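Local coordinates for pilus assembly protein PILC (Thermus thermophilus, PDB 2WHN) that is an inner-membrane component of the type IV pilus machinery that probably controls assembly and disassembly of the fibre and works with the PilB ATPase, at residues R49-Q54 with K73-L78. Sequence-based numbering, arbitrary orientation.
Sequences REILKQ and KIFSRL
F75 reaches across to I51 and L52 with the far end of its ring. CB already points at helix 46-60, and CG, anti to the carbonyl carbon (chi1 -56°), carries the ring on in that direction; CB and CG touch neither residue. Halfway out, beside CD1 and CE1, the methyl CG2 of the preceding I74 lies over one face, 3.4 Å above the plane and shifted to the rim. CE1 meets I51, 4.3 Å from its CG2. At the tip, CZ comes 4.5 Å from CD2 of L52. The ring points end-on at this L52 methyl, while I51 CG2 sits at its CE1 flank, both near the ring plane. In L52, chi2 of 176° sends CD1 onward along the extended chain and leaves CD2 as the branch facing the ring. These are loose apolar contacts, and the backbones stay apart, with I51 CA 9.4 Å from I74 CA. Just after F75, S76 is the N-cap of helix 77-89, its OG hydrogen-bonded to Y79 N. The phenyl thus joins the start of that helix to helix 46-60 within this all-helical N-terminal domain, with F48 of helix 46-60, Y79 of helix 77-89 and L15 of helix 12-28 packing on it.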
loop_
_atom_site.group_PDB
_atom_site.type_symbol
_atom_site.label_atom_id
_atom_site.label_comp_id
_atom_site.label_asym_id
_atom_site.label_seq_id
_atom_site.Cartn_x
_atom_site.Cartn_y
_atom_site.Cartn_z
ATOM N N ARG A 49 -9.269 2.559 2.783
ATOM C CA ARG A 49 -9.191 2.296 4.218
ATOM C C ARG A 49 -9.646 0.877 4.535
ATOM O O ARG A 49 -9.016 0.176 5.326
ATOM C CB ARG A 49 -10.048 3.293 5.003
ATOM C CG ARG A 49 -9.309 4.538 5.454
ATOM C CD ARG A 49 -9.764 4.989 6.835
ATOM N NE ARG A 49 -11.214 5.157 6.914
ATOM C CZ ARG A 49 -11.907 6.049 6.212
ATOM N NH1 ARG A 49 -11.292 6.856 5.357
ATOM N NH2 ARG A 49 -13.223 6.127 6.359
ATOM N N GLU A 50 -10.766 0.473 3.945
ATOM C CA GLU A 50 -11.268 -0.879 4.134
ATOM C C GLU A 50 -10.271 -1.893 3.584
ATOM O O GLU A 50 -10.027 -2.930 4.196
ATOM C CB GLU A 50 -12.634 -1.045 3.465
ATOM C CG GLU A 50 -13.764 -0.332 4.194
ATOM C CD GLU A 50 -14.534 -1.259 5.112
ATOM O OE1 GLU A 50 -13.989 -2.326 5.467
ATOM O OE2 GLU A 50 -15.696 -0.939 5.454
ATOM N N ILE A 51 -9.671 -1.564 2.445
ATOM C CA ILE A 51 -8.654 -2.412 1.833
ATOM C C ILE A 51 -7.474 -2.597 2.778
ATOM O O ILE A 51 -6.965 -3.705 2.953
ATOM C CB ILE A 51 -8.120 -1.785 0.529
ATOM C CG1 ILE A 51 -9.222 -1.722 -0.533
ATOM C CG2 ILE A 51 -6.920 -2.557 0.022
ATOM C CD1 ILE A 51 -9.545 -3.056 -1.143
ATOM N N LEU A 52 -7.016 -1.491 3.351
ATOM C CA LEU A 52 -5.798 -1.503 4.151
ATOM C C LEU A 52 -6.015 -2.181 5.498
ATOM O O LEU A 52 -5.114 -2.836 6.016
ATOM C CB LEU A 52 -5.262 -0.086 4.341
ATOM C CG LEU A 52 -4.804 0.582 3.043
ATOM C CD1 LEU A 52 -4.390 2.021 3.302
ATOM C CD2 LEU A 52 -3.661 -0.214 2.408
ATOM N N LYS A 53 -7.218 -2.055 6.047
ATOM C CA LYS A 53 -7.570 -2.796 7.258
ATOM C C LYS A 53 -7.536 -4.302 7.011
ATOM O O LYS A 53 -7.118 -5.076 7.874
ATOM C CB LYS A 53 -8.944 -2.369 7.784
ATOM C CG LYS A 53 -9.004 -0.906 8.190
ATOM C CD LYS A 53 -10.369 -0.512 8.741
ATOM C CE LYS A 53 -10.423 0.987 8.997
ATOM N NZ LYS A 53 -11.651 1.402 9.731
ATOM N N GLN A 54 -7.964 -4.716 5.826
ATOM C CA GLN A 54 -7.909 -6.127 5.466
ATOM C C GLN A 54 -6.465 -6.581 5.246
ATOM O O GLN A 54 -6.095 -7.694 5.613
ATOM C CB GLN A 54 -8.759 -6.406 4.226
ATOM C CG GLN A 54 -8.683 -7.844 3.744
ATOM C CD GLN A 54 -9.333 -8.815 4.708
ATOM O OE1 GLN A 54 -10.526 -8.718 4.992
ATOM N NE2 GLN A 54 -8.547 -9.760 5.221
ATOM N N LYS A 73 -7.003 -5.026 -6.365
ATOM C CA LYS A 73 -6.692 -4.628 -7.734
ATOM C C LYS A 73 -5.782 -3.405 -7.791
ATOM O O LYS A 73 -4.991 -3.254 -8.723
ATOM C CB LYS A 73 -7.980 -4.353 -8.518
ATOM C CG LYS A 73 -8.851 -5.582 -8.737
ATOM C CD LYS A 73 -10.343 -5.238 -8.701
ATOM C CE LYS A 73 -10.636 -3.904 -9.380
ATOM N NZ LYS A 73 -10.583 -4.001 -10.863
ATOM N N ILE A 74 -5.912 -2.521 -6.810
ATOM C CA ILE A 74 -5.160 -1.267 -6.819
ATOM C C ILE A 74 -3.641 -1.483 -6.866
ATOM O O ILE A 74 -2.892 -0.606 -7.298
ATOM C CB ILE A 74 -5.532 -0.378 -5.614
ATOM C CG1 ILE A 74 -4.752 0.938 -5.654
ATOM C CG2 ILE A 74 -5.289 -1.119 -4.304
ATOM C CD1 ILE A 74 -5.049 1.791 -6.877
ATOM N N PHE A 75 -3.187 -2.658 -6.443
ATOM C CA PHE A 75 -1.760 -2.971 -6.480
ATOM C C PHE A 75 -1.408 -3.790 -7.724
ATOM O O PHE A 75 -1.885 -4.910 -7.892
ATOM C CB PHE A 75 -1.338 -3.708 -5.199
ATOM C CG PHE A 75 -1.664 -2.956 -3.932
ATOM C CD1 PHE A 75 -2.754 -3.320 -3.153
ATOM C CD2 PHE A 75 -0.915 -1.851 -3.552
ATOM C CE1 PHE A 75 -3.084 -2.604 -2.007
ATOM C CE2 PHE A 75 -1.235 -1.142 -2.402
ATOM C CZ PHE A 75 -2.331 -1.512 -1.638
ATOM N N SER A 76 -0.612 -3.206 -8.615
ATOM C CA SER A 76 -0.254 -3.854 -9.877
ATOM C C SER A 76 0.678 -5.048 -9.668
ATOM O O SER A 76 1.303 -5.187 -8.616
ATOM C CB SER A 76 0.406 -2.848 -10.819
ATOM O OG SER A 76 1.719 -2.538 -10.384
ATOM N N ARG A 77 0.802 -5.885 -10.694
ATOM C CA ARG A 77 1.673 -7.055 -10.622
ATOM C C ARG A 77 3.097 -6.656 -10.265
ATOM O O ARG A 77 3.747 -7.297 -9.442
ATOM C CB ARG A 77 1.670 -7.818 -11.948
ATOM C CG ARG A 77 0.525 -8.800 -12.101
ATOM C CD ARG A 77 0.639 -9.568 -13.412
ATOM N NE ARG A 77 -0.672 -9.863 -13.979
ATOM C CZ ARG A 77 -1.486 -8.947 -14.490
ATOM N NH1 ARG A 77 -1.127 -7.671 -14.501
ATOM N NH2 ARG A 77 -2.663 -9.304 -14.987
ATOM N N LEU A 78 3.584 -5.593 -10.894
ATOM C CA LEU A 78 4.935 -5.123 -10.636
ATOM C C LEU A 78 5.081 -4.640 -9.194
ATOM O O LEU A 78 6.083 -4.916 -8.533
ATOM C CB LEU A 78 5.310 -4.009 -11.613
ATOM C CG LEU A 78 6.754 -3.517 -11.512
ATOM C CD1 LEU A 78 7.728 -4.685 -11.623
ATOM C CD2 LEU A 78 7.039 -2.467 -12.575
#